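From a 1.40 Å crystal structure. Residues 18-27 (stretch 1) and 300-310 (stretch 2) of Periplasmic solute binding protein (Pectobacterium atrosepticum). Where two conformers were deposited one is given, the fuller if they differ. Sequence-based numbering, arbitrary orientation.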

ATOM      1  N   ALA A  18     -10.651   3.405 -17.153  1.00  9.97           N
ATOM      2  CA  ALA A  18     -11.724   3.806 -16.263  1.00 10.50           C
ATOM      3  C   ALA A  18     -11.582   5.274 -15.901  1.00  9.70           C
ATOM      4  O   ALA A  18     -12.566   5.996 -15.752  1.00 10.10           O
ATOM      5  CB  ALA A  18     -11.699   2.938 -15.025  1.00 10.98           C
ATOM      6  N   THR A  19     -10.322   5.721 -15.703  1.00  9.22           N
ATOM      7  CA  THR A  19     -10.094   7.134 -15.363  1.00 10.43           C
ATOM      8  C   THR A  19     -10.455   8.049 -16.554  1.00 10.35           C
ATOM      9  O   THR A  19     -11.092   9.105 -16.406  1.00 10.77           O
ATOM     10  CB  THR A  19      -8.658   7.354 -14.908  1.00 10.96           C
ATOM     11  OG1 THR A  19      -8.369   6.456 -13.834  1.00 11.53           O
ATOM     12  CG2 THR A  19      -8.444   8.776 -14.440  1.00 13.27           C
ATOM     13  N   LEU A  20     -10.074   7.619 -17.747  1.00 10.82           N
ATOM     14  CA  LEU A  20     -10.512   8.309 -18.970  0.50 10.03           C
ATOM     15  C   LEU A  20     -12.051   8.346 -19.095  1.00 10.33           C
ATOM     16  O   LEU A  20     -12.643   9.375 -19.502  1.00 10.67           O
ATOM     17  CB  LEU A  20      -9.855   7.704 -20.220  0.50 11.97           C
ATOM     18  CG  LEU A  20      -8.532   8.336 -20.656  0.50 20.86           C
ATOM     19  CD1 LEU A  20      -8.740   9.772 -21.119  0.50 18.85           C
ATOM     20  CD2 LEU A  20      -7.502   8.293 -19.553  0.50 32.31           C
ATOM     21  N   ALA A  21     -12.711   7.229 -18.760  1.00 10.36           N
ATOM     22  CA  ALA A  21     -14.189   7.168 -18.780  1.00 10.56           C
ATOM     23  C   ALA A  21     -14.753   8.225 -17.824  1.00 11.14           C
ATOM     24  O   ALA A  21     -15.721   8.924 -18.132  1.00 11.20           O
ATOM     25  CB  ALA A  21     -14.662   5.791 -18.371  1.00 10.62           C
ATOM     26  N   ALA A  22     -14.154   8.330 -16.643  1.00 10.19           N
ATOM     27  CA  ALA A  22     -14.617   9.332 -15.674  1.00 10.30           C
ATOM     28  C   ALA A  22     -14.426  10.753 -16.199  1.00 11.24           C
ATOM     29  O   ALA A  22     -15.286  11.610 -16.034  1.00 11.66           O
ATOM     30  CB  ALA A  22     -13.922   9.161 -14.331  1.00 12.03           C
ATOM     31  N   ILE A  23     -13.275  10.984 -16.819  1.00  9.87           N
ATOM     32  CA  ILE A  23     -12.976  12.292 -17.409  1.00 10.78           C
ATOM     33  C   ILE A  23     -13.967  12.644 -18.511  1.00 10.87           C
ATOM     34  O   ILE A  23     -14.476  13.750 -18.580  1.00 11.57           O
ATOM     35  CB  ILE A  23     -11.511  12.359 -17.890  1.00 11.79           C
ATOM     36  CG1 ILE A  23     -10.559  12.376 -16.678  1.00 11.73           C
ATOM     37  CG2 ILE A  23     -11.288  13.575 -18.793  1.00 12.09           C
ATOM     38  CD1 ILE A  23      -9.120  12.068 -17.037  1.00 11.74           C
ATOM     39  N   ASN A  24     -14.263  11.668 -19.359  1.00 10.31           N
ATOM     40  CA  ASN A  24     -15.224  11.913 -20.424  1.00 10.36           C
ATOM     41  C   ASN A  24     -16.624  12.240 -19.881  1.00 11.59           C
ATOM     42  O   ASN A  24     -17.332  13.113 -20.432  1.00 13.46           O
ATOM     43  CB  ASN A  24     -15.283  10.741 -21.421  1.00 11.05           C
ATOM     44  CG  ASN A  24     -14.072  10.717 -22.330  1.00 12.33           C
ATOM     45  OD1 ASN A  24     -13.622  11.759 -22.819  1.00 15.50           O
ATOM     46  ND2 ASN A  24     -13.532   9.534 -22.567  1.00 12.08           N
ATOM     47  N   ALA A  25     -17.040  11.524 -18.838  1.00 11.03           N
ATOM     48  CA  ALA A  25     -18.332  11.804 -18.206  1.00 12.76           C
ATOM     49  C   ALA A  25     -18.312  13.200 -17.574  1.00 13.33           C
ATOM     50  O   ALA A  25     -19.291  13.943 -17.658  1.00 13.46           O
ATOM     51  CB  ALA A  25     -18.663  10.710 -17.192  1.00 14.34           C
ATOM     52  N   PHE A  26     -17.192  13.563 -16.958  1.00 12.28           N
ATOM     53  CA  PHE A  26     -17.059  14.909 -16.397  1.00 11.66           C
ATOM     54  C   PHE A  26     -17.206  15.983 -17.461  1.00 11.40           C
ATOM     55  O   PHE A  26     -17.892  16.988 -17.240  1.00 13.12           O
ATOM     56  CB  PHE A  26     -15.705  15.047 -15.689  1.00 11.16           C
ATOM     57  CG  PHE A  26     -15.426  16.430 -15.175  1.00 12.73           C
ATOM     58  CD1 PHE A  26     -15.999  16.896 -14.007  1.00 11.83           C
ATOM     59  CD2 PHE A  26     -14.589  17.288 -15.877  1.00 14.39           C
ATOM     60  CE1 PHE A  26     -15.723  18.178 -13.532  1.00 13.52           C
ATOM     61  CE2 PHE A  26     -14.356  18.569 -15.421  1.00 14.97           C
ATOM     62  CZ  PHE A  26     -14.906  19.006 -14.239  1.00 12.84           C
ATOM     63  N   GLN A  27     -16.565  15.762 -18.603  1.00 12.06           N
ATOM     64  CA  GLN A  27     -16.626  16.720 -19.713  1.00 13.63           C
ATOM     65  C   GLN A  27     -18.035  16.863 -20.288  1.00 14.83           C
ATOM     66  O   GLN A  27     -18.455  17.951 -20.655  1.00 15.63           O
ATOM     67  CB  GLN A  27     -15.570  16.376 -20.766  1.00 14.38           C
ATOM     68  CG  GLN A  27     -14.160  16.707 -20.246  1.00 15.02           C
ATOM     69  CD  GLN A  27     -13.052  16.567 -21.255  1.00 19.18           C
ATOM     70  OE1 GLN A  27     -12.313  17.513 -21.510  1.00 30.69           O
ATOM     71  NE2 GLN A  27     -12.930  15.420 -21.828  1.00 27.44           N
ATOM     72  N   LYS A 300     -10.955  25.597  -8.221  1.00 15.01           N
ATOM     73  CA  LYS A 300     -12.355  25.218  -8.161  1.00 14.79           C
ATOM     74  C   LYS A 300     -12.690  24.093  -9.159  1.00 14.00           C
ATOM     75  O   LYS A 300     -13.309  23.091  -8.803  1.00 13.55           O
ATOM     76  CB  LYS A 300     -13.211  26.434  -8.423  1.00 16.69           C
ATOM     77  CG  LYS A 300     -14.670  26.124  -8.358  1.00 21.79           C
ATOM     78  CD  LYS A 300     -15.471  27.380  -8.587  1.00 34.40           C
ATOM     79  CE  LYS A 300     -16.756  27.251  -7.822  1.00 83.29           C
ATOM     80  NZ  LYS A 300     -17.484  26.081  -8.382  1.00 91.52           N
ATOM     81  N   GLU A 301     -12.288  24.269 -10.409  1.00 13.38           N
ATOM     82  CA  GLU A 301     -12.523  23.275 -11.466  1.00 13.39           C
ATOM     83  C   GLU A 301     -11.780  21.971 -11.171  1.00 13.34           C
ATOM     84  O   GLU A 301     -12.313  20.877 -11.395  1.00 12.84           O
ATOM     85  CB  GLU A 301     -12.151  23.850 -12.846  1.00 15.01           C
ATOM     86  CG  GLU A 301     -13.083  24.953 -13.343  1.00 15.63           C
ATOM     87  CD  GLU A 301     -12.809  26.353 -12.821  1.00 20.86           C
ATOM     88  OE1 GLU A 301     -11.850  26.590 -12.051  1.00 18.04           O
ATOM     89  OE2 GLU A 301     -13.613  27.228 -13.191  1.00 32.19           O
ATOM     90  N   ALA A 302     -10.575  22.084 -10.645  1.00 12.86           N
ATOM     91  CA  ALA A 302      -9.830  20.907 -10.191  1.00 11.51           C
ATOM     92  C   ALA A 302     -10.627  20.133  -9.127  1.00 11.57           C
ATOM     93  O   ALA A 302     -10.795  18.908  -9.216  1.00 12.01           O
ATOM     94  CB  ALA A 302      -8.459  21.332  -9.633  1.00 11.87           C
ATOM     95  N   ALA A 303     -11.133  20.854  -8.141  1.00 11.97           N
ATOM     96  CA  ALA A 303     -11.978  20.260  -7.106  1.00 12.58           C
ATOM     97  C   ALA A 303     -13.258  19.653  -7.689  1.00 12.42           C
ATOM     98  O   ALA A 303     -13.714  18.597  -7.225  1.00 12.47           O
ATOM     99  CB  ALA A 303     -12.330  21.281  -6.048  1.00 13.09           C
ATOM    100  N   MET A 304     -13.855  20.336  -8.668  1.00 12.11           N
ATOM    101  CA  MET A 304     -15.050  19.787  -9.341  1.00 11.59           C
ATOM    102  C   MET A 304     -14.737  18.434  -9.996  1.00 11.80           C
ATOM    103  O   MET A 304     -15.547  17.507  -9.963  1.00 12.02           O
ATOM    104  CB  MET A 304     -15.626  20.769 -10.385  1.00 12.61           C
ATOM    105  CG  MET A 304     -16.222  22.042  -9.801  1.00 13.41           C
ATOM    106  SD  MET A 304     -16.559  23.403 -11.004  1.00 11.84           S
ATOM    107  CE  MET A 304     -17.868  22.596 -11.961  1.00 20.15           C
ATOM    108  N   LEU A 305     -13.579  18.322 -10.634  1.00 10.72           N
ATOM    109  CA  LEU A 305     -13.193  17.050 -11.256  1.00 10.99           C
ATOM    110  C   LEU A 305     -13.016  15.957 -10.197  1.00 10.66           C
ATOM    111  O   LEU A 305     -13.488  14.821 -10.331  1.00 11.51           O
ATOM    112  CB  LEU A 305     -11.919  17.209 -12.069  1.00 11.14           C
ATOM    113  CG  LEU A 305     -11.328  15.957 -12.710  1.00 10.84           C
ATOM    114  CD1 LEU A 305     -12.336  15.214 -13.584  1.00 12.35           C
ATOM    115  CD2 LEU A 305     -10.033  16.319 -13.449  1.00 13.20           C
ATOM    116  N   MET A 306     -12.365  16.311  -9.105  1.00 10.53           N
ATOM    117  CA  MET A 306     -12.151  15.373  -8.002  1.00 10.99           C
ATOM    118  C   MET A 306     -13.490  14.910  -7.408  1.00 11.72           C
ATOM    119  O   MET A 306     -13.718  13.701  -7.218  1.00 12.04           O
ATOM    120  CB  MET A 306     -11.276  15.982  -6.917  1.00 11.54           C
ATOM    121  CG  MET A 306      -9.832  16.162  -7.363  1.00 11.18           C
ATOM    122  SD  MET A 306      -8.775  17.250  -6.276  1.00  7.84           S
ATOM    123  CE  MET A 306      -9.099  16.526  -4.662  1.00 13.45           C
ATOM    124  N   ASN A 307     -14.383  15.854  -7.142  1.00 11.38           N
ATOM    125  CA  ASN A 307     -15.697  15.488  -6.626  1.00 12.09           C
ATOM    126  C   ASN A 307     -16.444  14.596  -7.604  1.00 11.68           C
ATOM    127  O   ASN A 307     -17.131  13.659  -7.209  1.00 12.91           O
ATOM    128  CB  ASN A 307     -16.518  16.719  -6.319  1.00 13.56           C
ATOM    129  CG  ASN A 307     -17.887  16.363  -5.809  1.00 14.06           C
ATOM    130  OD1 ASN A 307     -18.045  15.974  -4.646  1.00 19.34           O
ATOM    131  ND2 ASN A 307     -18.876  16.477  -6.665  1.00 17.13           N
ATOM    132  N   PHE A 308     -16.336  14.895  -8.888  1.00 11.57           N
ATOM    133  CA  PHE A 308     -17.033  14.099  -9.888  1.00 12.67           C
ATOM    134  C   PHE A 308     -16.578  12.647  -9.842  1.00 11.69           C
ATOM    135  O   PHE A 308     -17.391  11.708  -9.864  1.00 13.01           O
ATOM    136  CB  PHE A 308     -16.858  14.710 -11.283  1.00 12.17           C
ATOM    137  CG  PHE A 308     -17.729  14.078 -12.326  1.00 11.88           C
ATOM    138  CD1 PHE A 308     -17.316  12.948 -13.006  1.00 12.38           C
ATOM    139  CD2 PHE A 308     -18.991  14.587 -12.579  1.00 14.23           C
ATOM    140  CE1 PHE A 308     -18.126  12.358 -13.940  1.00 14.42           C
ATOM    141  CE2 PHE A 308     -19.810  13.998 -13.524  1.00 14.15           C
ATOM    142  CZ  PHE A 308     -19.368  12.884 -14.209  1.00 15.45           C
ATOM    143  N   MET A 309     -15.266  12.462  -9.763  1.00 11.01           N
ATOM    144  CA  MET A 309     -14.669  11.115  -9.699  0.50 10.62           C
ATOM    145  C   MET A 309     -15.024  10.333  -8.422  1.00 10.75           C
ATOM    146  O   MET A 309     -15.260   9.122  -8.467  1.00 11.57           O
ATOM    147  CB  MET A 309     -13.132  11.203  -9.841  0.50 10.85           C
ATOM    148  CG  MET A 309     -12.650  11.636 -11.231  0.50 11.53           C
ATOM    149  SD  MET A 309     -10.810  11.610 -11.456  0.50  9.76           S
ATOM    150  CE  MET A 309     -10.736  11.414 -13.242  0.50 19.38           C
ATOM    151  N   LEU A 310     -15.043  11.022  -7.294  1.00 11.78           N
ATOM    152  CA  LEU A 310     -15.155  10.359  -5.986  1.00 11.99           C
ATOM    153  C   LEU A 310     -16.568  10.279  -5.412  1.00 12.44           C
ATOM    154  O   LEU A 310     -16.846   9.450  -4.545  1.00 14.71           O
ATOM    155  CB  LEU A 310     -14.212  11.017  -4.973  1.00 12.20           C
ATOM    156  CG  LEU A 310     -12.718  10.969  -5.311  1.00 15.38           C
ATOM    157  CD1 LEU A 310     -11.899  11.515  -4.134  1.00 16.33           C
ATOM    158  CD2 LEU A 310     -12.235   9.606  -5.755  1.00 15.45           C
TER

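When two helices cross at a steep angle, they can mesh over only a short length, and the fit depends on a few large side chains finding room beside small ones. Residues 18-27 and 300-310 of this periplasmic solute binding protein, almost three hundred residues apart in sequence, illustrate the principle. Both are helical, each holding its own backbone polar groups in i to i+4 hydrogen bonds, such as Phe-26 N to Ala-22 O at 2.9 Å. None crosses between them, so the joint rests on shape and apolar contact. The axes approach to 9.9 Å, and their N-to-C directions differ by 118°. The backbones come nearest at Ala-22 and Met-309, whose CA atoms lie 6.2 Å apart, and at Phe-26 and Phe-308, 6.6 Å between CA atoms.

The two phenylalanines are the principal bumps, and each lies against the backbone of the opposite helix. Phe-26, its chi1 in the t well, covers the surface around Leu-305: Phe-26 CE1 reaches 3.6 Å from Leu-305 CA and also 3.6 Å from Met-304 O. Leu-305 CD1 sits over the ring face, 4.0 Å from the centroid of the Phe-26 ring, a CH-pi contact in which a methyl group meets the pi cloud. Met-304 CB, 4.1 Å from Phe-26 CE1, adds a further apolar contact.

Phe-308 returns the gesture. Also t at chi1, it lays its ring along the first helix where the small side chains of Ala-22 and Ala-25 leave the backbone accessible. Phe-308 CE1 stands 3.6 Å from Ala-22 O and 3.7 Å from Ala-25 CB, while Phe-26 CA lies over the ring face, 3.8 Å from the centroid of the Phe-308 ring and only 14° off its normal. That CA hydrogen is well placed for a second CH-pi contact. The rings also meet each other in an offset edge-to-face pair: the edge of Phe-26 is turned toward the face of Phe-308, with the Phe-26 and Phe-308 ring centroids 5.6 Å apart and the planes at 75°. Such an arrangement brings the slightly positive rim of one ring toward the electron-rich face of the other.

Met-309 fills the remaining hollow. Its CA-to-CB bond points sideways, but the extended side chain brings its end nearer the first helix. There Met-309 CE nestles among Thr-19 CG2 at 3.7 Å, Ala-22 CB at 4.1 Å and Ile-23 CG1 at 3.6 Å, a slender methyl tip in a shallow apolar pocket.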